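Local coordinates for protein imelysin (Bacteroides ovatus ATCC 8483, PDB 3OYV) that is of unproven function, but as an imelysin-like, probably metal-binding outer-membrane protein is implicated in bacterial iron uptake, at residues A[28-33]-A[324-329]; A[40-45]-A[291-296]. All coordinates share one frame; numbering follows the deposited sequence.

Contact 1 (A[28-33]-A[324-329])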
# COMPACT_ATOMS: atom_id res chain seq x y z
N MSE A 28 12.97 -13.98 8.26
CA MSE A 28 11.86 -13.11 8.73
C MSE A 28 12.44 -11.85 9.34
O MSE A 28 11.96 -10.75 9.06
CB MSE A 28 10.97 -13.78 9.76
CG MSE A 28 9.91 -14.67 9.22
SE MSE A 28 8.60 -15.08 10.56
CE MSE A 28 9.78 -15.89 11.86
N ARG A 29 13.43 -12.02 10.22
CA ARG A 29 14.07 -10.86 10.83
C ARG A 29 14.65 -9.93 9.77
O ARG A 29 14.51 -8.71 9.85
CB ARG A 29 15.17 -11.26 11.84
CG ARG A 29 15.92 -10.12 12.42
CD ARG A 29 16.81 -10.60 13.52
NE ARG A 29 17.70 -9.50 13.88
CZ ARG A 29 18.59 -9.51 14.87
NH1 ARG A 29 18.76 -10.60 15.57
NH2 ARG A 29 19.33 -8.44 15.12
N ASN A 30 15.34 -10.51 8.79
CA ASN A 30 15.94 -9.71 7.74
C ASN A 30 14.89 -8.87 7.00
O ASN A 30 15.06 -7.68 6.78
CB ASN A 30 16.69 -10.60 6.74
CG ASN A 30 17.62 -9.78 5.85
OD1 ASN A 30 18.61 -9.23 6.33
ND2 ASN A 30 17.28 -9.65 4.56
N VAL A 31 13.80 -9.53 6.60
CA VAL A 31 12.76 -8.84 5.83
C VAL A 31 12.06 -7.76 6.68
O VAL A 31 11.81 -6.65 6.20
CB VAL A 31 11.79 -9.85 5.24
CG1 VAL A 31 10.59 -9.17 4.56
CG2 VAL A 31 12.50 -10.80 4.25
N ALA A 32 11.82 -8.06 7.95
CA ALA A 32 11.18 -7.09 8.85
C ALA A 32 12.12 -5.92 9.13
O ALA A 32 11.66 -4.78 9.24
CB ALA A 32 10.77 -7.74 10.16
N ALA A 33 13.45 -6.17 9.24
CA ALA A 33 14.44 -5.12 9.44
C ALA A 33 14.45 -4.17 8.25
O ALA A 33 14.51 -2.95 8.41
CB ALA A 33 15.80 -5.73 9.67
N LEU A 324 23.48 -18.18 10.06
CA LEU A 324 23.76 -16.77 10.27
C LEU A 324 23.67 -16.38 11.75
O LEU A 324 22.73 -16.78 12.44
CB LEU A 324 22.78 -15.91 9.46
CG LEU A 324 22.86 -14.41 9.63
CD1 LEU A 324 24.15 -13.83 9.05
CD2 LEU A 324 21.62 -13.75 8.98
N GLU A 325 24.63 -15.56 12.16
CA GLU A 325 24.64 -14.92 13.48
C GLU A 325 24.54 -13.40 13.27
O GLU A 325 25.00 -12.89 12.25
CB GLU A 325 25.91 -15.28 14.25
CG GLU A 325 26.04 -16.77 14.54
CD GLU A 325 27.42 -17.19 15.08
OE1 GLU A 325 28.11 -16.36 15.70
OE2 GLU A 325 27.80 -18.37 14.89
N TRP A 326 23.83 -12.70 14.17
CA TRP A 326 23.70 -11.23 14.05
C TRP A 326 24.69 -10.41 14.91
O TRP A 326 25.10 -10.85 15.98
CB TRP A 326 22.26 -10.84 14.37
CG TRP A 326 21.28 -11.47 13.44
CD1 TRP A 326 20.85 -12.75 13.49
CD2 TRP A 326 20.60 -10.86 12.32
NE1 TRP A 326 19.93 -12.99 12.48
CE2 TRP A 326 19.77 -11.85 11.75
CE3 TRP A 326 20.57 -9.57 11.80
CZ2 TRP A 326 18.96 -11.59 10.65
CZ3 TRP A 326 19.78 -9.33 10.67
CH2 TRP A 326 18.98 -10.31 10.13
N SER A 327 25.05 -9.20 14.44
CA SER A 327 25.82 -8.24 15.25
C SER A 327 25.05 -7.86 16.50
O SER A 327 23.82 -7.69 16.45
CB SER A 327 26.14 -6.98 14.45
OG SER A 327 26.96 -7.30 13.35
N GLU A 328 25.77 -7.71 17.61
CA GLU A 328 25.12 -7.51 18.91
C GLU A 328 24.28 -6.24 18.94
O GLU A 328 24.77 -5.17 18.55
CB GLU A 328 26.14 -7.46 20.08
CG GLU A 328 26.73 -8.81 20.49
CD GLU A 328 25.72 -9.80 21.04
OE1 GLU A 328 24.58 -9.42 21.41
OE2 GLU A 328 26.07 -10.99 21.07
N GLY A 329 23.02 -6.41 19.37
CA GLY A 329 22.05 -5.32 19.54
C GLY A 329 21.80 -4.48 18.30
O GLY A 329 21.47 -3.31 18.41
O HOH W 1 21.31 -8.71 17.02
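Arg29 lies lengthwise over the indole of Trp326, the helical residue and the loop residue running past each other in opposite directions. The arginine chain is fully extended, with CG anti to the backbone N (chi1 176°), and each step outward passes over a different part of the ring. At its root, Arg29 CB is 4.0 Å from Trp326 CZ2, on the six-membered ring. CG spans CZ2 and CH2. CD sits over the face of the same ring, 3.8 Å from its centroid, a CH-pi contact. Arg29 NE rises above the middle of the indole, 3.5 Å from Trp326 CE3, and CZ has moved on to the five-membered ring, 3.8 Å from its centroid in a cation-pi contact. NH1 ends 3.4 Å from Trp326 CG. With the planes tilted by only 4°, the guanidinium is stacked flat, and its N-H groups are directed outward around its rim instead of into the ring. One of them is used by NH2, which gives its proton to a water at 2.8 Å lying in the guanidinium plane; the water in turn donates to Ser327 O, also 2.8 Å away. On the opposite face of the indole lies Leu324 CD2, offset toward the rim, so the ring is sandwiched between charge and aliphatic carbon. Asn30 approaches the CH2 end crosswise, its OD1 4.0 Å from that atom while accepting from Val335 N further along the same loop. Trp326 NE1 bonds to Asn26 OD1, one helical turn before Asn30, which fixes the rotation of the ring. This is an arginine–tryptophan cation-pi stack, here holding the loop after helix 319-323 against helix 21-47 of the mainly helical imelysin fold.

Contact 2 (A[40-45]-A[291-296])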
# COMPACT_ATOMS: atom_id res chain seq x y z
N THR A 40 11.00 3.99 8.15
CA THR A 40 11.61 5.09 8.91
C THR A 40 12.19 6.14 7.96
O THR A 40 11.98 7.34 8.15
CB THR A 40 12.66 4.54 9.89
OG1 THR A 40 12.01 3.66 10.80
CG2 THR A 40 13.36 5.69 10.60
N ASN A 41 12.86 5.67 6.92
CA ASN A 41 13.47 6.61 5.99
C ASN A 41 12.40 7.36 5.19
O ASN A 41 12.58 8.54 4.94
CB ASN A 41 14.43 5.91 5.05
CG ASN A 41 15.68 5.41 5.78
OD1 ASN A 41 16.00 5.88 6.90
ND2 ASN A 41 16.35 4.44 5.18
N LEU A 42 11.33 6.67 4.82
CA LEU A 42 10.20 7.31 4.10
C LEU A 42 9.57 8.43 4.95
O LEU A 42 9.37 9.56 4.50
CB LEU A 42 9.16 6.25 3.77
CG LEU A 42 7.88 6.72 3.05
CD1 LEU A 42 8.18 7.59 1.81
CD2 LEU A 42 7.09 5.48 2.69
N TYR A 43 9.25 8.12 6.21
CA TYR A 43 8.68 9.10 7.11
C TYR A 43 9.66 10.29 7.31
O TYR A 43 9.27 11.46 7.27
CB TYR A 43 8.36 8.44 8.44
CG TYR A 43 7.89 9.42 9.51
CD1 TYR A 43 6.77 10.23 9.32
CD2 TYR A 43 8.55 9.50 10.72
CE1 TYR A 43 6.34 11.09 10.30
CE2 TYR A 43 8.12 10.35 11.71
CZ TYR A 43 7.00 11.14 11.52
OH TYR A 43 6.59 12.00 12.52
N ASN A 44 10.92 9.99 7.59
CA ASN A 44 11.88 11.06 7.83
C ASN A 44 12.11 11.95 6.61
O ASN A 44 12.32 13.16 6.77
CB ASN A 44 13.22 10.50 8.31
CG ASN A 44 13.15 9.94 9.73
OD1 ASN A 44 12.24 10.26 10.49
ND2 ASN A 44 14.12 9.07 10.08
N ALA A 45 11.98 11.39 5.41
CA ALA A 45 12.17 12.19 4.19
C ALA A 45 11.06 13.24 4.11
O ALA A 45 11.29 14.38 3.75
CB ALA A 45 12.12 11.32 2.97
N GLY A 291 6.81 11.30 -4.99
CA GLY A 291 7.84 11.82 -4.12
C GLY A 291 8.69 10.68 -3.60
O GLY A 291 8.94 9.71 -4.32
N PRO A 292 9.14 10.79 -2.35
CA PRO A 292 10.07 9.78 -1.79
C PRO A 292 9.74 8.33 -2.05
O PRO A 292 10.62 7.56 -2.44
CB PRO A 292 10.08 10.13 -0.31
CG PRO A 292 9.93 11.62 -0.29
CD PRO A 292 8.97 11.93 -1.43
N VAL A 293 8.49 7.93 -1.87
CA VAL A 293 8.17 6.50 -2.01
C VAL A 293 8.34 6.04 -3.47
O VAL A 293 8.51 4.85 -3.72
CB VAL A 293 6.74 6.17 -1.50
CG1 VAL A 293 5.68 6.68 -2.52
CG2 VAL A 293 6.58 4.67 -1.20
N ASP A 294 8.28 6.98 -4.42
CA ASP A 294 8.35 6.68 -5.85
C ASP A 294 9.74 6.96 -6.41
O ASP A 294 9.89 7.13 -7.63
CB ASP A 294 7.30 7.55 -6.57
CG ASP A 294 7.10 7.20 -8.03
OD1 ASP A 294 7.01 5.99 -8.35
OD2 ASP A 294 6.95 8.17 -8.84
N GLU A 295 10.75 7.01 -5.53
CA GLU A 295 12.15 7.27 -5.89
C GLU A 295 13.04 6.16 -5.34
O GLU A 295 12.73 5.52 -4.32
CB GLU A 295 12.58 8.62 -5.33
CG GLU A 295 11.80 9.80 -5.95
CD GLU A 295 12.01 11.16 -5.29
OE1 GLU A 295 12.83 11.33 -4.36
OE2 GLU A 295 11.32 12.11 -5.75
N MSE A 296 14.15 5.93 -6.04
CA MSE A 296 15.21 5.05 -5.57
C MSE A 296 14.69 3.64 -5.29
O MSE A 296 15.25 2.92 -4.48
CB MSE A 296 15.88 5.63 -4.33
CG MSE A 296 16.23 7.11 -4.42
SE MSE A 296 17.56 7.68 -3.11
CE MSE A 296 16.48 7.95 -1.51
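Pro292 and Val293, the residues that meet Leu42 and Ala45, sit in a tight turn whose shortest polar bond runs from Asp294 N to Gly291 O, 2.8 Å. A second backbone bond, Glu295 N to Pro292 O at 3.1 Å, continues the same winding as a short 3-10 segment. The turn thus brings the proline ring and the valine side by side to face helix 21-47. Leu42 supplies most of the helix's share. Its CG is anti to the backbone N (chi1 178°), which carries both methyls off the helix toward the turn although the root of the side chain starts out across it. CD1 fits against the step between the two loop residues, 3.8 Å from Pro292 CB and 3.9 Å from Val293 CB, with the Val293 amide nitrogen also beside it. CD2 goes to the other part of the valine, 4.0 Å from Val293 CG2. Nearly a full turn further along the helix, Ala45 turns its methyl toward the loop and meets the proline ring obliquely, with CB 3.9 Å from Pro292 CG; Leu42 and Ala45 therefore share Pro292 between them. Tyr242 of helix 223-261 touches both Leu42 and Val293, and Leu298 and Met302 of helix 298-303 add to the apolar surroundings of the leucine. Beyond the apolar patch, Glu295 OE1 bonds to Tyr50 OH, a polar tie just past the end of helix 21-47. Across the segments themselves, the side chains meet as hydrocarbon against hydrocarbon, consistent with close fit and exclusion of water, more than directed bonds, holding helix and turn together.

Overall arrangement
Both contacts use helix 21-47: contact 1 near its beginning and contact 2 near its end, with centres 23 Å apart and nearest atoms about 7 Å apart. Along the chain, 28-33 and 40-45 come first, and their partners return in reverse order, 291-296 before 324-329, so contact 2 lies within the span that contact 1 closes. Contact 2 is buried nearer the middle of the chain; contact 1 is partly buried and further out. Helix 223-261 neighbours both. Together they join two late loops to one early helix, which, at the level of contact 1, also packs on helix 343-351, bearer of the family's GxHxxE signature.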